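Local coordinates for protein putative Glycosidase (PDB 3R67) that is of unknown function but is a putative glycosidase, probably folded as a five-bladed beta-propeller, at residues A[12-17]-A[258-263]; A[189-194]-A[251-256]. One frame throughout, in Å; residues are numbered along the deposited sequence. Where two conformers were deposited one is given.

Contact 1. Residues A[12-17]-A[258-263]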
loop_
_atom_site.group_PDB
_atom_site.type_symbol
_atom_site.label_atom_id
_atom_site.label_comp_id
_atom_site.label_asym_id
_atom_site.label_seq_id
_atom_site.Cartn_x
_atom_site.Cartn_y
_atom_site.Cartn_z
ATOM N N TRP A 12 4.165 2.397 -22.245
ATOM C CA TRP A 12 4.942 2.140 -21.012
ATOM C C TRP A 12 4.023 1.703 -19.836
ATOM O O TRP A 12 4.504 1.135 -18.851
ATOM C CB TRP A 12 5.774 3.367 -20.580
ATOM C CG TRP A 12 5.001 4.635 -20.319
ATOM C CD1 TRP A 12 4.874 5.691 -21.162
ATOM C CD2 TRP A 12 4.305 5.004 -19.116
ATOM N NE1 TRP A 12 4.162 6.699 -20.560
ATOM C CE2 TRP A 12 3.765 6.289 -19.319
ATOM C CE3 TRP A 12 4.076 4.370 -17.884
ATOM C CZ2 TRP A 12 2.989 6.942 -18.349
ATOM C CZ3 TRP A 12 3.290 5.012 -16.938
ATOM C CH2 TRP A 12 2.771 6.288 -17.167
ATOM N N ALA A 13 2.722 2.027 -19.920
ATOM C CA ALA A 13 1.747 1.756 -18.860
ATOM C C ALA A 13 1.268 0.329 -18.878
ATOM O O ALA A 13 1.089 -0.268 -19.937
ATOM C CB ALA A 13 0.548 2.685 -19.015
ATOM N N TRP A 14 1.030 -0.206 -17.694
ATOM C CA TRP A 14 0.422 -1.532 -17.456
ATOM C C TRP A 14 -1.054 -1.305 -17.188
ATOM O O TRP A 14 -1.471 -1.251 -16.033
ATOM C CB TRP A 14 1.124 -2.258 -16.300
ATOM C CG TRP A 14 2.566 -2.603 -16.509
ATOM C CD1 TRP A 14 3.354 -2.294 -17.583
ATOM C CD2 TRP A 14 3.396 -3.321 -15.596
ATOM N NE1 TRP A 14 4.622 -2.791 -17.398
ATOM C CE2 TRP A 14 4.679 -3.425 -16.186
ATOM C CE3 TRP A 14 3.181 -3.883 -14.326
ATOM C CZ2 TRP A 14 5.737 -4.105 -15.567
ATOM C CZ3 TRP A 14 4.240 -4.526 -13.702
ATOM C CH2 TRP A 14 5.504 -4.621 -14.317
ATOM N N ALA A 15 -1.797 -1.018 -18.244
ATOM C CA ALA A 15 -3.197 -0.621 -18.160
ATOM C C ALA A 15 -4.173 -1.803 -18.149
ATOM O O ALA A 15 -5.211 -1.720 -17.494
ATOM C CB ALA A 15 -3.529 0.269 -19.337
ATOM N N ASP A 16 -3.837 -2.895 -18.831
ATOM C CA ASP A 16 -4.708 -4.046 -19.044
ATOM C C ASP A 16 -4.844 -4.975 -17.773
ATOM O O ASP A 16 -4.749 -6.207 -17.899
ATOM C CB ASP A 16 -4.179 -4.868 -20.242
ATOM C CG ASP A 16 -5.163 -5.879 -20.812
ATOM O OD1 ASP A 16 -6.398 -5.631 -20.727
ATOM O OD2 ASP A 16 -4.701 -6.900 -21.387
ATOM N N PHE A 17 -5.145 -4.389 -16.579
ATOM C CA PHE A 17 -5.467 -5.168 -15.383
ATOM C C PHE A 17 -6.940 -5.493 -15.430
ATOM O O PHE A 17 -7.761 -4.580 -15.524
ATOM C CB PHE A 17 -5.083 -4.482 -14.065
ATOM C CG PHE A 17 -3.625 -4.562 -13.704
ATOM C CD1 PHE A 17 -3.101 -5.701 -13.100
ATOM C CD2 PHE A 17 -2.783 -3.481 -13.920
ATOM C CE1 PHE A 17 -1.737 -5.783 -12.775
ATOM C CE2 PHE A 17 -1.424 -3.548 -13.559
ATOM C CZ PHE A 17 -0.912 -4.703 -12.999
ATOM N N GLY A 258 11.680 2.530 -17.682
ATOM C CA GLY A 258 11.960 3.310 -16.488
ATOM C C GLY A 258 11.254 2.727 -15.278
ATOM O O GLY A 258 10.713 1.614 -15.348
ATOM N N ILE A 259 11.252 3.470 -14.153
ATOM C CA ILE A 259 10.624 3.024 -12.910
ATOM C C ILE A 259 9.144 3.317 -12.982
ATOM O O ILE A 259 8.742 4.484 -13.103
ATOM C CB ILE A 259 11.288 3.681 -11.662
ATOM C CG1 ILE A 259 12.775 3.274 -11.553
ATOM C CG2 ILE A 259 10.516 3.320 -10.367
ATOM C CD1 ILE A 259 13.603 4.061 -10.521
ATOM N N LEU A 260 8.321 2.265 -12.877
ATOM C CA LEU A 260 6.869 2.410 -12.916
ATOM C C LEU A 260 6.305 2.507 -11.499
ATOM O O LEU A 260 6.513 1.625 -10.666
ATOM C CB LEU A 260 6.226 1.240 -13.679
ATOM C CG LEU A 260 4.713 1.271 -13.880
ATOM C CD1 LEU A 260 4.270 2.495 -14.672
ATOM C CD2 LEU A 260 4.224 0.004 -14.545
ATOM N N LEU A 261 5.599 3.612 -11.228
ATOM C CA LEU A 261 4.936 3.822 -9.952
ATOM C C LEU A 261 3.422 3.822 -10.159
ATOM O O LEU A 261 2.885 4.722 -10.809
ATOM C CB LEU A 261 5.396 5.131 -9.261
ATOM C CG LEU A 261 4.622 5.534 -7.982
ATOM C CD1 LEU A 261 4.944 4.613 -6.811
ATOM C CD2 LEU A 261 4.927 6.960 -7.584
ATOM N N LEU A 262 2.763 2.785 -9.628
ATOM C CA LEU A 262 1.305 2.660 -9.621
ATOM C C LEU A 262 0.793 3.381 -8.382
ATOM O O LEU A 262 1.285 3.140 -7.273
ATOM C CB LEU A 262 0.820 1.189 -9.676
ATOM C CG LEU A 262 0.780 0.447 -11.027
ATOM C CD1 LEU A 262 2.148 0.207 -11.572
ATOM C CD2 LEU A 262 0.103 -0.919 -10.873
ATOM N N TYR A 263 -0.133 4.344 -8.548
ATOM C CA TYR A 263 -0.548 5.068 -7.353
ATOM C C TYR A 263 -2.052 5.280 -7.351
ATOM O O TYR A 263 -2.752 4.961 -8.303
ATOM C CB TYR A 263 0.214 6.433 -7.231
ATOM C CG TYR A 263 -0.130 7.456 -8.292
ATOM C CD1 TYR A 263 0.545 7.482 -9.508
ATOM C CD2 TYR A 263 -1.110 8.419 -8.068
ATOM C CE1 TYR A 263 0.231 8.420 -10.488
ATOM C CE2 TYR A 263 -1.467 9.327 -9.062
ATOM C CZ TYR A 263 -0.787 9.330 -10.270
ATOM O OH TYR A 263 -1.095 10.257 -11.241
#
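W12 and W14, in the N-terminal loop ahead of the first strand, close on L260 of strand 258-266, part of what is probably a propeller blade, and give a worked example of aromatic rings gripping a strand. The two methyls of this leucine divide the work. CD1 lies at the edge of the W12 indole, near the ring plane, 3.5 Å from W12 CZ3, whereas CD2 sits over a face of W14. That second meeting is a CH-pi contact: L260 CD2 stands 3.6 Å from the centroid of the W14 five-membered ring, only 12° off its normal. With CG opposite the backbone N (chi1 -177°), the leucine reaches out toward the loop, and the fork at CG sends one methyl to each ring. W12, by contrast, tucks its CG between its own N and carbonyl carbon (chi1 58°), which folds the indole back to offer its benzo edge.

Two residues further along, on the same face of the strand, L262 continues the apolar surface more loosely. Its CD2 comes to 4.1 Å from F17 CE2, at an oblique approach to the ring; L262 was modelled in two conformers, so this touch is less certain than those of L260.

The loop and strand therefore join through hydrocarbon and ring surfaces, and two polar groups of the loop are bonded elsewhere: W12 NE1 to D299 OD2, and W14 O to Q286 NE2. Strand 258-266 lies between strands 245-255 and 282-289 in its sheet, antiparallel to both. W12 also leans on L288 of strand 282-289, while W14 stacks on Y351 and F17 packs against W335 and L337 of strand 334-341.

Contact 2. Residues A[189-194]-A[251-256]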
loop_
_atom_site.group_PDB
_atom_site.type_symbol
_atom_site.label_atom_id
_atom_site.label_comp_id
_atom_site.label_asym_id
_atom_site.label_seq_id
_atom_site.Cartn_x
_atom_site.Cartn_y
_atom_site.Cartn_z
ATOM N N GLY A 189 13.067 -13.453 -12.939
ATOM C CA GLY A 189 11.640 -13.612 -12.673
ATOM C C GLY A 189 11.206 -13.383 -11.236
ATOM O O GLY A 189 10.014 -13.489 -10.933
ATOM N N LYS A 190 12.155 -13.069 -10.328
ATOM C CA LYS A 190 11.833 -12.835 -8.922
ATOM C C LYS A 190 11.909 -11.323 -8.640
ATOM O O LYS A 190 12.889 -10.668 -9.013
ATOM C CB LYS A 190 12.760 -13.649 -7.993
ATOM C CG LYS A 190 12.227 -13.703 -6.547
ATOM C CD LYS A 190 13.013 -14.584 -5.574
ATOM C CE LYS A 190 14.336 -14.013 -5.175
ATOM N NZ LYS A 190 14.989 -14.847 -4.137
ATOM N N GLN A 191 10.868 -10.779 -7.987
ATOM C CA GLN A 191 10.767 -9.361 -7.670
ATOM C C GLN A 191 11.486 -9.100 -6.364
ATOM O O GLN A 191 11.105 -9.635 -5.315
ATOM C CB GLN A 191 9.298 -8.924 -7.612
ATOM C CG GLN A 191 9.098 -7.421 -7.463
ATOM C CD GLN A 191 7.649 -7.047 -7.522
ATOM O OE1 GLN A 191 6.746 -7.896 -7.436
ATOM N NE2 GLN A 191 7.397 -5.749 -7.627
ATOM N N VAL A 192 12.562 -8.297 -6.440
ATOM C CA VAL A 192 13.401 -8.002 -5.287
ATOM C C VAL A 192 13.613 -6.488 -5.147
ATOM O O VAL A 192 13.504 -5.754 -6.127
ATOM C CB VAL A 192 14.774 -8.741 -5.388
ATOM C CG1 VAL A 192 14.598 -10.268 -5.304
ATOM C CG2 VAL A 192 15.561 -8.336 -6.642
ATOM N N ILE A 193 13.972 -6.041 -3.934
ATOM C CA ILE A 193 14.297 -4.642 -3.651
ATOM C C ILE A 193 15.566 -4.278 -4.447
ATOM O O ILE A 193 16.570 -4.988 -4.372
ATOM C CB ILE A 193 14.441 -4.406 -2.119
ATOM C CG1 ILE A 193 13.048 -4.580 -1.434
ATOM C CG2 ILE A 193 15.053 -3.016 -1.829
ATOM C CD1 ILE A 193 13.018 -4.518 0.157
ATOM N N ALA A 194 15.475 -3.196 -5.253
ATOM C CA ALA A 194 16.561 -2.723 -6.122
ATOM C C ALA A 194 17.463 -1.686 -5.428
ATOM O O ALA A 194 16.988 -0.826 -4.686
ATOM C CB ALA A 194 15.981 -2.110 -7.389
ATOM N N PRO A 251 4.642 -1.395 -4.092
ATOM C CA PRO A 251 6.029 -1.058 -4.422
ATOM C C PRO A 251 6.215 -0.705 -5.907
ATOM O O PRO A 251 5.529 -1.262 -6.777
ATOM C CB PRO A 251 6.776 -2.357 -4.079
ATOM C CG PRO A 251 5.990 -2.924 -2.960
ATOM C CD PRO A 251 4.568 -2.690 -3.380
ATOM N N ALA A 252 7.138 0.240 -6.194
ATOM C CA ALA A 252 7.467 0.630 -7.566
ATOM C C ALA A 252 8.225 -0.507 -8.235
ATOM O O ALA A 252 8.887 -1.291 -7.539
ATOM C CB ALA A 252 8.276 1.917 -7.587
ATOM N N ILE A 253 8.088 -0.636 -9.567
ATOM C CA ILE A 253 8.742 -1.713 -10.314
ATOM C C ILE A 253 9.538 -1.124 -11.481
ATOM O O ILE A 253 9.014 -0.327 -12.262
ATOM C CB ILE A 253 7.700 -2.797 -10.815
ATOM C CG1 ILE A 253 8.353 -3.973 -11.601
ATOM C CG2 ILE A 253 6.509 -2.201 -11.578
ATOM C CD1 ILE A 253 9.186 -5.001 -10.753
HETATM N N MSE A 254 10.815 -1.518 -11.584
HETATM C CA MSE A 254 11.682 -1.111 -12.692
HETATM C C MSE A 254 11.298 -1.883 -13.943
HETATM O O MSE A 254 11.193 -3.110 -13.902
HETATM C CB MSE A 254 13.167 -1.322 -12.357
HETATM C CG MSE A 254 13.672 -0.446 -11.225
HETATM SE SE MSE A 254 15.583 -0.697 -10.841
HETATM C CE MSE A 254 16.308 -0.096 -12.577
ATOM N N THR A 255 11.048 -1.160 -15.041
ATOM C CA THR A 255 10.650 -1.740 -16.328
ATOM C C THR A 255 11.700 -1.366 -17.373
ATOM O O THR A 255 12.615 -0.600 -17.067
ATOM C CB THR A 255 9.238 -1.280 -16.739
ATOM O OG1 THR A 255 9.287 0.079 -17.189
ATOM C CG2 THR A 255 8.179 -1.497 -15.643
ATOM N N ASP A 256 11.553 -1.870 -18.615
ATOM C CA ASP A 256 12.467 -1.549 -19.714
ATOM C C ASP A 256 12.392 -0.034 -20.083
ATOM O O ASP A 256 13.343 0.481 -20.673
ATOM C CB ASP A 256 12.158 -2.424 -20.960
ATOM C CG ASP A 256 10.727 -2.361 -21.491
ATOM O OD1 ASP A 256 9.786 -2.240 -20.668
ATOM O OD2 ASP A 256 10.536 -2.543 -22.719
#
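With CG anti to the backbone N (chi1 -173°) and the rest of its chain extended, Q191 reaches out from strand 190-193 toward I253, whose own CG1 branch turns at chi2 (72°) to bring its terminal methyl near. The two side chains cross at about a right angle. I253 CD1 lies 4.1 Å from Q191 CG and equally far from Q191 CD, so the aliphatic stem of the glutamine and its amide carbon both rest beside the methyl.

The backbones stand well apart, 8.3 Å between Q191 CA and I253 CA, because strand 180-187 runs between them, antiparallel to 190-196 and parallel to 245-255. This parallel pairing is consistent with the innermost strands of successive blades, which run parallel around the propeller axis, and the contact reaches over the strand at the seam. T184 of that strand touches I253, and L186 touches Q191.

M254, the next residue, is a selenomethionine and turns to the other face of strand 252-255. In a chain bent at chi3 (63°), its SE lies 3.8 Å from A194 CB in one of two modelled conformers, with V183 also against M254.

Contacts 1 and 2 sit on neighbouring antiparallel strands of one sheet, 245-255 and 258-266, which follow each other in the chain: a probable hydrogen bond, L260 N to I253 O at 2.8 Å, joins them, and the centres of the contacts lie about 12 Å apart. W14 of contact 1 extends over both strands, its CH2 at 3.8 Å from I253 CG2 and its CZ2 at 3.6 Å from T255 CG2. I253 thus meets W14 with one branch and Q191 with the other. W335 borders both sites, touching F17 and W14 as well as I253 and Q191. A bound 1,2-ethanediol, probably from the crystallisation liquor, lies about 3 Å from the Q191 side chain between nearest atoms.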